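Local coordinates for protein PilM (Escherichia coli, PDB 3EOI) that is of unknown function but probably belongs to a plasmid-encoded pilus system, at residues H8-T11 with A12-T15; I14-Q17 with A18-F21; A80-E83 with Q84-D87. All coordinates share one frame; numbering follows the deposited sequence.

Contact 1: H8-T11 with A12-T15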
ATOM      1  N   HIS A   8     -14.034  18.820   4.361  1.00 10.30           N
ATOM      2  CA  HIS A   8     -12.652  19.210   4.693  1.00 10.65           C
ATOM      3  C   HIS A   8     -12.051  18.352   5.777  1.00  9.66           C
ATOM      4  O   HIS A   8     -11.324  18.857   6.647  1.00 10.95           O
ATOM      5  CB  HIS A   8     -12.569  20.679   5.115  1.00 12.14           C
ATOM      6  CG  HIS A   8     -13.224  21.618   4.147  1.00 11.29           C
ATOM      7  ND1 HIS A   8     -13.877  22.760   4.546  1.00 14.74           N
ATOM      8  CD2 HIS A   8     -13.351  21.562   2.798  1.00 12.94           C
ATOM      9  CE1 HIS A   8     -14.345  23.392   3.482  1.00 13.18           C
ATOM     10  NE2 HIS A   8     -14.058  22.680   2.409  1.00 13.41           N
ATOM     11  N   GLN A   9     -12.293  17.053   5.698  1.00  7.11           N
ATOM     12  CA  GLN A   9     -11.720  16.130   6.704  1.00  6.98           C
ATOM     13  C   GLN A   9     -10.489  15.394   6.203  1.00  6.14           C
ATOM     14  O   GLN A   9     -10.246  14.246   6.533  1.00  8.46           O
ATOM     15  CB  GLN A   9     -12.780  15.148   7.219  1.00  7.02           C
ATOM     16  CG  GLN A   9     -13.907  15.859   7.957  1.00  7.34           C
ATOM     17  CD  GLN A   9     -14.897  14.840   8.463  1.00  6.94           C
ATOM     18  OE1 GLN A   9     -14.764  14.325   9.555  1.00  8.10           O
ATOM     19  NE2 GLN A   9     -15.871  14.496   7.608  1.00  8.48           N
ATOM     20  N   GLN A  10      -9.674  16.104   5.441  1.00  6.98           N
ATOM     21  CA  GLN A  10      -8.461  15.500   4.853  1.00  7.79           C
ATOM     22  C   GLN A  10      -7.511  14.868   5.850  1.00  7.74           C
ATOM     23  O   GLN A  10      -7.063  13.756   5.646  1.00  8.65           O
ATOM     24  CB  GLN A  10      -7.697  16.579   4.050  1.00 11.01           C
ATOM     25  CG  GLN A  10      -8.299  16.763   2.656  1.00 16.09           C
ATOM     26  CD  GLN A  10      -9.603  17.489   2.754  1.00 15.51           C
ATOM     27  OE1 GLN A  10      -9.765  18.408   3.593  1.00 16.53           O
ATOM     28  NE2 GLN A  10     -10.563  17.091   1.913  1.00 18.68           N
ATOM     29  N   THR A  11      -7.199  15.547   6.955  1.00  7.45           N
ATOM     30  CA  THR A  11      -6.264  14.903   7.907  1.00  6.20           C
ATOM     31  C   THR A  11      -6.867  13.657   8.571  1.00  6.31           C
ATOM     32  O   THR A  11      -6.210  12.599   8.696  1.00  7.44           O
ATOM     33  CB  THR A  11      -5.827  15.897   8.954  1.00  7.25           C
ATOM     34  OG1 THR A  11      -4.990  16.872   8.307  1.00 12.29           O
ATOM     35  CG2 THR A  11      -5.058  15.207  10.107  1.00 11.23           C
ATOM     36  N   ALA A  12      -8.127  13.744   8.956  1.00  5.96           N
ATOM     37  CA  ALA A  12      -8.799  12.544   9.480  1.00  7.03           C
ATOM     38  C   ALA A  12      -8.745  11.405   8.451  1.00  7.84           C
ATOM     39  O   ALA A  12      -8.556  10.238   8.796  1.00  8.58           O
ATOM     40  CB  ALA A  12     -10.275  12.852   9.802  1.00  6.25           C
ATOM     41  N   GLU A  13      -9.021  11.721   7.186  1.00  8.23           N
ATOM     42  CA  GLU A  13      -9.006  10.719   6.108  1.00  8.82           C
ATOM     43  C   GLU A  13      -7.616  10.093   5.955  1.00  9.35           C
ATOM     44  O   GLU A  13      -7.507   8.829   5.846  1.00 10.25           O
ATOM     45  CB  GLU A  13      -9.442  11.353   4.769  1.00 11.55           C
ATOM     46  CG  GLU A  13     -10.907  11.695   4.696  1.00 12.72           C
ATOM     47  CD  GLU A  13     -11.283  12.578   3.524  1.00 14.81           C
ATOM     48  OE1 GLU A  13     -10.354  12.994   2.774  1.00 14.21           O
ATOM     49  OE2 GLU A  13     -12.542  12.826   3.369  1.00 14.18           O
ATOM     50  N   ILE A  14      -6.557  10.918   5.902  1.00  8.69           N
ATOM     51  CA  ILE A  14      -5.223  10.300   5.675  1.00  8.69           C
ATOM     52  C   ILE A  14      -4.780   9.533   6.896  1.00  8.76           C
ATOM     53  O   ILE A  14      -4.092   8.525   6.808  1.00  9.13           O
ATOM     54  CB  ILE A  14      -4.123  11.298   5.185  1.00 11.34           C
ATOM     55  CG1 ILE A  14      -3.770  12.334   6.270  1.00 13.14           C
ATOM     56  CG2 ILE A  14      -4.530  11.848   3.789  1.00 13.86           C
ATOM     57  CD1 ILE A  14      -2.494  13.153   5.992  1.00 14.42           C
ATOM     58  N   THR A  15      -5.196   9.982   8.087  1.00  7.98           N
ATOM     59  CA  THR A  15      -4.846   9.218   9.274  1.00  8.33           C
ATOM     60  C   THR A  15      -5.414   7.817   9.231  1.00  8.94           C
ATOM     61  O   THR A  15      -4.685   6.876   9.497  1.00 10.39           O
ATOM     62  CB  THR A  15      -5.335   9.918  10.541  1.00  9.25           C
ATOM     63  OG1 THR A  15      -4.792  11.249  10.603  1.00 10.06           O
ATOM     64  CG2 THR A  15      -4.954   9.110  11.799  1.00 12.85           C
TER
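Glu13 N and Ile14 N donate to Gln9 O and Gln10 O, both at 2.9 Å and close to straight, so residues 9 to 15 wind as the first turn and a half of an α-helix whose N-cap position is held by Gln9. The side chains that matter here fold back on this backbone more than on one another. Thr15 gives the clearest case: its OG1 hydroxyl donates to Thr11 O at 2.7 Å, while Thr15 N donates to the same oxygen at 2.9 Å. The amide arrives 21° from the carbonyl plane and the hydroxyl 40° out of it, from the opposite face, and Thr11 O is gripped from two sides. What makes this possible is the rotation of Thr15 about chi1 (-57°), which sets OG1 beside its own backbone N and puts CG2 anti to that N. A threonine hydroxyl returning to the carbonyl four residues earlier is a familiar feature of helices, and here it falls near the start of the long helix 10-34. One residue back, Ile14 lays CG1 against the same carbonyl, with CG1 3.5 Å from Thr11 O. Glu13 runs extended along the N-terminal end, its CG 3.2 Å from Gln9 O. Gln10, bent at chi2, lies alongside it and points the same way; the amide and carboxylate planes are steeply turned, and Gln10 NE2 stays 4.2 Å from Glu13 OE1, so the two polar ends are neighbours without bonding. The amide of Gln9 instead turns back along the chain, where its NE2 donates to Val6 O.

Contact 2: I14-Q17 with A18-F21; sequences ITQQ and AADF
Gln16 and Asp20, one helical turn apart, supply the side-chain hydrogen bond of this contact: Gln16 NE2 donates to Asp20 OD1 at 2.9 Å. The acceptor lies almost in the plane of the Gln16 amide, yet the N-H meets OD1 from above the carboxylate, 37° out of its plane. Gln16 gets there with CG anti to the backbone N (chi1 -171°) and a bend at chi2 that swings the amide along the helix. Charge adds to this, for Asp20 OD1 also forms a salt bridge with Arg23, while OD2 accepts from Asn57 ND2. With an alanine here, the Gln16 amide would probably be free to turn, and Arg23 and Asn57 would each lose this carboxylate partner. Among main-chain bonds, Asp20 N to Gln16 O is short at 2.8 Å, and Phe21 N donates to Gln17 O. Carbon-to-carbonyl packing is local: Ala18 CB sits 3.4 Å from Ile14 O, and Phe21 CB lies 3.3 Å from Gln17 O before the ring leads off toward Leu81, Val69 and Ala71. The arrangement is an i to i+4 side-chain bond in an α-helix that packs on helix 77-84 and strand 66-72, the buried Asp20 carboxylate being satisfied by Gln16, Arg23 and Asn57.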
ATOM      1  N   ILE A  14      -6.557  10.918   5.902  1.00  8.69           N
ATOM      2  CA  ILE A  14      -5.223  10.300   5.675  1.00  8.69           C
ATOM      3  C   ILE A  14      -4.780   9.533   6.896  1.00  8.76           C
ATOM      4  O   ILE A  14      -4.092   8.525   6.808  1.00  9.13           O
ATOM      5  CB  ILE A  14      -4.123  11.298   5.185  1.00 11.34           C
ATOM      6  CG1 ILE A  14      -3.770  12.334   6.270  1.00 13.14           C
ATOM      7  CG2 ILE A  14      -4.530  11.848   3.789  1.00 13.86           C
ATOM      8  CD1 ILE A  14      -2.494  13.153   5.992  1.00 14.42           C
ATOM      9  N   THR A  15      -5.196   9.982   8.087  1.00  7.98           N
ATOM     10  CA  THR A  15      -4.846   9.218   9.274  1.00  8.33           C
ATOM     11  C   THR A  15      -5.414   7.817   9.231  1.00  8.94           C
ATOM     12  O   THR A  15      -4.685   6.876   9.497  1.00 10.39           O
ATOM     13  CB  THR A  15      -5.335   9.918  10.541  1.00  9.25           C
ATOM     14  OG1 THR A  15      -4.792  11.249  10.603  1.00 10.06           O
ATOM     15  CG2 THR A  15      -4.954   9.110  11.799  1.00 12.85           C
ATOM     16  N   GLN A  16      -6.674   7.683   8.837  1.00  8.43           N
ATOM     17  CA  GLN A  16      -7.295   6.378   8.758  1.00  9.40           C
ATOM     18  C   GLN A  16      -6.775   5.561   7.560  1.00 10.68           C
ATOM     19  O   GLN A  16      -6.547   4.347   7.656  1.00 11.46           O
ATOM     20  CB  GLN A  16      -8.799   6.521   8.645  1.00 11.99           C
ATOM     21  CG  GLN A  16      -9.530   5.171   8.788  1.00 20.13           C
ATOM     22  CD  GLN A  16      -9.352   4.554  10.197  1.00 15.32           C
ATOM     23  OE1 GLN A  16      -9.536   5.217  11.228  1.00 20.38           O
ATOM     24  NE2 GLN A  16      -8.947   3.272  10.229  1.00 21.13           N
ATOM     25  N   GLN A  17      -6.517   6.224   6.428  1.00  9.73           N
ATOM     26  CA  GLN A  17      -5.920   5.560   5.278  1.00  9.90           C
ATOM     27  C   GLN A  17      -4.559   4.988   5.648  1.00  8.24           C
ATOM     28  O   GLN A  17      -4.242   3.845   5.259  1.00  9.27           O
ATOM     29  CB  GLN A  17      -5.741   6.568   4.183  1.00 11.35           C
ATOM     30  CG  GLN A  17      -4.918   6.078   3.011  1.00 18.25           C
ATOM     31  CD  GLN A  17      -5.625   5.048   2.201  1.00 16.24           C
ATOM     32  OE1 GLN A  17      -6.240   5.352   1.136  1.00 19.45           O
ATOM     33  NE2 GLN A  17      -5.529   3.794   2.658  1.00 18.07           N
ATOM     34  N   ALA A  18      -3.706   5.716   6.405  1.00  6.51           N
ATOM     35  CA  ALA A  18      -2.418   5.174   6.732  1.00  7.65           C
ATOM     36  C   ALA A  18      -2.564   4.029   7.690  1.00  8.56           C
ATOM     37  O   ALA A  18      -1.818   3.041   7.574  1.00  9.75           O
ATOM     38  CB  ALA A  18      -1.552   6.287   7.383  1.00  8.50           C
ATOM     39  N   ALA A  19      -3.487   4.149   8.652  1.00  7.60           N
ATOM     40  CA  ALA A  19      -3.639   3.056   9.608  1.00  7.85           C
ATOM     41  C   ALA A  19      -4.113   1.799   8.910  1.00  8.22           C
ATOM     42  O   ALA A  19      -3.576   0.675   9.180  1.00  8.68           O
ATOM     43  CB  ALA A  19      -4.616   3.448  10.757  1.00  8.51           C
ATOM     44  N   ASP A  20      -5.073   1.966   7.989  1.00  8.49           N
ATOM     45  CA  ASP A  20      -5.518   0.804   7.190  1.00  9.46           C
ATOM     46  C   ASP A  20      -4.391   0.178   6.346  1.00  8.81           C
ATOM     47  O   ASP A  20      -4.236  -1.065   6.270  1.00  9.43           O
ATOM     48  CB  ASP A  20      -6.669   1.157   6.244  1.00 12.75           C
ATOM     49  CG  ASP A  20      -7.932   1.608   6.981  1.00 15.88           C
ATOM     50  OD1 ASP A  20      -8.005   1.410   8.201  1.00 17.01           O
ATOM     51  OD2 ASP A  20      -8.883   2.094   6.295  1.00 18.62           O
ATOM     52  N   PHE A  21      -3.649   1.044   5.652  1.00  8.97           N
ATOM     53  CA  PHE A  21      -2.502   0.601   4.851  1.00  8.02           C
ATOM     54  C   PHE A  21      -1.551  -0.237   5.750  1.00  8.01           C
ATOM     55  O   PHE A  21      -1.067  -1.347   5.390  1.00  8.90           O
ATOM     56  CB  PHE A  21      -1.793   1.849   4.312  1.00  8.52           C
ATOM     57  CG  PHE A  21      -0.702   1.584   3.304  1.00 10.15           C
ATOM     58  CD1 PHE A  21       0.510   0.976   3.695  1.00  8.29           C
ATOM     59  CD2 PHE A  21      -0.881   1.930   1.949  1.00  8.75           C
ATOM     60  CE1 PHE A  21       1.496   0.731   2.779  1.00 10.19           C
ATOM     61  CE2 PHE A  21       0.183   1.721   0.995  1.00 11.06           C
ATOM     62  CZ  PHE A  21       1.380   1.093   1.436  1.00 10.45           C
TER

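Contact 3: A80-E83 with Q84-D87; sequences ALLE and QSGD
Gln84 leans back on Ala80 as the helix ends, and its side chain can be traced outward from there. CB lies 3.4 Å from Ala80 O, the oxygen that also accepts from Gln84 N at 2.9 Å. CG keeps the same 3.4 Å from Ala80 O, because chi1 of -68° places it beside the backbone N. CD is already 4.0 Å from Ala80 O, and the extended chain carries the amide across to helix 10-34, where NE2 donates to Thr15 O, OE1 packs on Ala19 CA, and the side chain also rests on Ala18 and Ile22. Ser85 stays by its own helix: its OG donates to Leu81 O at 2.9 Å and is in turn hydrogen-bonded to Ala89 N, a tie from the last turn into the following loop. Leu82 O accepts from Asp87 N at 2.8 Å and from Ser85 N, which come from opposite faces of its carbonyl plane, Ser85 N from far above it. Beyond them Asp87 OD1 comes to 3.7 Å from Leu82 CB. Gly86 N donates to Glu83 O at 3.2 Å, and Gly86 has positive phi (61°), a backbone shape that glycine adopts readily. Together, Asp87 N on Leu82 O and Gly86 N on Glu83 O define a Schellman motif with Gly86 as its C' residue, terminating helix 77-84.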
ATOM      1  N   ALA A  80       2.277  10.323   7.233  1.00  7.34           N
ATOM      2  CA  ALA A  80       1.428   9.611   8.193  1.00  6.32           C
ATOM      3  C   ALA A  80       1.831   8.128   8.218  1.00  6.52           C
ATOM      4  O   ALA A  80       1.852   7.493   9.287  1.00  8.34           O
ATOM      5  CB  ALA A  80      -0.013   9.773   7.832  1.00  8.35           C
ATOM      6  N   LEU A  81       2.149   7.581   7.035  1.00  5.59           N
ATOM      7  CA  LEU A  81       2.615   6.203   6.994  1.00  7.72           C
ATOM      8  C   LEU A  81       3.883   6.057   7.750  1.00  9.32           C
ATOM      9  O   LEU A  81       4.096   5.065   8.480  1.00 11.29           O
ATOM     10  CB  LEU A  81       2.840   5.779   5.536  1.00  8.32           C
ATOM     11  CG  LEU A  81       1.548   5.572   4.746  1.00 11.16           C
ATOM     12  CD1 LEU A  81       1.836   5.466   3.267  1.00  9.44           C
ATOM     13  CD2 LEU A  81       0.798   4.309   5.211  1.00 10.16           C
ATOM     14  N   LEU A  82       4.781   7.010   7.559  1.00  8.48           N
ATOM     15  CA  LEU A  82       6.046   6.973   8.332  1.00  8.57           C
ATOM     16  C   LEU A  82       5.814   7.146   9.849  1.00 10.07           C
ATOM     17  O   LEU A  82       6.370   6.439  10.723  1.00 10.26           O
ATOM     18  CB  LEU A  82       7.023   8.025   7.766  1.00  8.95           C
ATOM     19  CG  LEU A  82       7.478   7.617   6.371  1.00 10.69           C
ATOM     20  CD1 LEU A  82       8.165   8.786   5.672  1.00  9.84           C
ATOM     21  CD2 LEU A  82       8.414   6.388   6.548  1.00 10.90           C
ATOM     22  N   GLU A  83       4.962   8.083  10.217  1.00  9.39           N
ATOM     23  CA  GLU A  83       4.669   8.207  11.633  1.00  8.89           C
ATOM     24  C   GLU A  83       4.146   6.906  12.245  1.00  8.66           C
ATOM     25  O   GLU A  83       4.568   6.521  13.337  1.00  9.62           O
ATOM     26  CB  GLU A  83       3.581   9.282  11.833  1.00  8.60           C
ATOM     27  CG  GLU A  83       3.235   9.498  13.297  1.00 10.51           C
ATOM     28  CD  GLU A  83       2.195  10.571  13.492  1.00 11.63           C
ATOM     29  OE1 GLU A  83       1.464  10.896  12.528  1.00 12.70           O
ATOM     30  OE2 GLU A  83       2.097  11.047  14.628  1.00 10.51           O
ATOM     31  N   GLN A  84       3.168   6.308  11.599  1.00  7.19           N
ATOM     32  CA  GLN A  84       2.443   5.179  12.208  1.00  7.54           C
ATOM     33  C   GLN A  84       3.254   3.888  12.113  1.00  8.97           C
ATOM     34  O   GLN A  84       2.865   2.884  12.685  1.00 11.24           O
ATOM     35  CB  GLN A  84       1.072   5.024  11.555  1.00  7.79           C
ATOM     36  CG  GLN A  84       0.125   6.220  11.909  1.00  8.48           C
ATOM     37  CD  GLN A  84      -1.264   5.991  11.323  1.00  7.65           C
ATOM     38  OE1 GLN A  84      -1.707   4.841  11.213  1.00  9.30           O
ATOM     39  NE2 GLN A  84      -1.946   7.074  10.959  1.00  9.33           N
ATOM     40  N   SER A  85       4.379   3.935  11.392  1.00  8.16           N
ATOM     41  CA  SER A  85       5.337   2.801  11.327  1.00  9.37           C
ATOM     42  C   SER A  85       6.686   3.145  12.015  1.00 10.26           C
ATOM     43  O   SER A  85       7.682   2.433  11.845  1.00 10.21           O
ATOM     44  CB  SER A  85       5.558   2.402   9.850  1.00  9.07           C
ATOM     45  OG  SER A  85       6.370   3.381   9.197  1.00  9.17           O
ATOM     46  N   GLY A  86       6.744   4.220  12.807  1.00 10.15           N
ATOM     47  CA  GLY A  86       7.968   4.543  13.562  1.00 10.27           C
ATOM     48  C   GLY A  86       9.117   4.781  12.590  1.00 11.12           C
ATOM     49  O   GLY A  86      10.273   4.474  12.852  1.00 11.38           O
ATOM     50  N   ASP A  87       8.779   5.301  11.418  1.00 10.16           N
ATOM     51  CA  ASP A  87       9.745   5.623  10.365  1.00 10.77           C
ATOM     52  C   ASP A  87      10.371   4.439   9.719  1.00 11.58           C
ATOM     53  O   ASP A  87      11.410   4.569   9.019  1.00 14.57           O
ATOM     54  CB  ASP A  87      10.857   6.535  10.915  1.00 15.76           C
ATOM     55  CG  ASP A  87      10.334   7.894  11.279  1.00 43.43           C
ATOM     56  OD1 ASP A  87       9.507   8.429  10.520  1.00 21.82           O
ATOM     57  OD2 ASP A  87      10.703   8.436  12.327  1.00 21.79           O
TER

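Contacts 1 and 2 follow one another on helix 10-34 and share Ile14 and Thr15, whereas contact 3 ends the separate helix 77-84. Contact 1 is a surface contact, its centre about 17 Å from the centre of the chain, and is dominated by backbone carbonyls and a hydroxyl. Contact 2, its centre about 10 Å from the centre of the chain, is partly buried and joins a buried, bridged carboxylate to apolar residues that pack on helix 77-84. Contact 3 is also partly buried, but its chemistry is that of helix termination. The two helices meet through the Gln84 amide and where Leu81 CD2 packs on Phe21 CG, 3.6 Å away, and on Ala18.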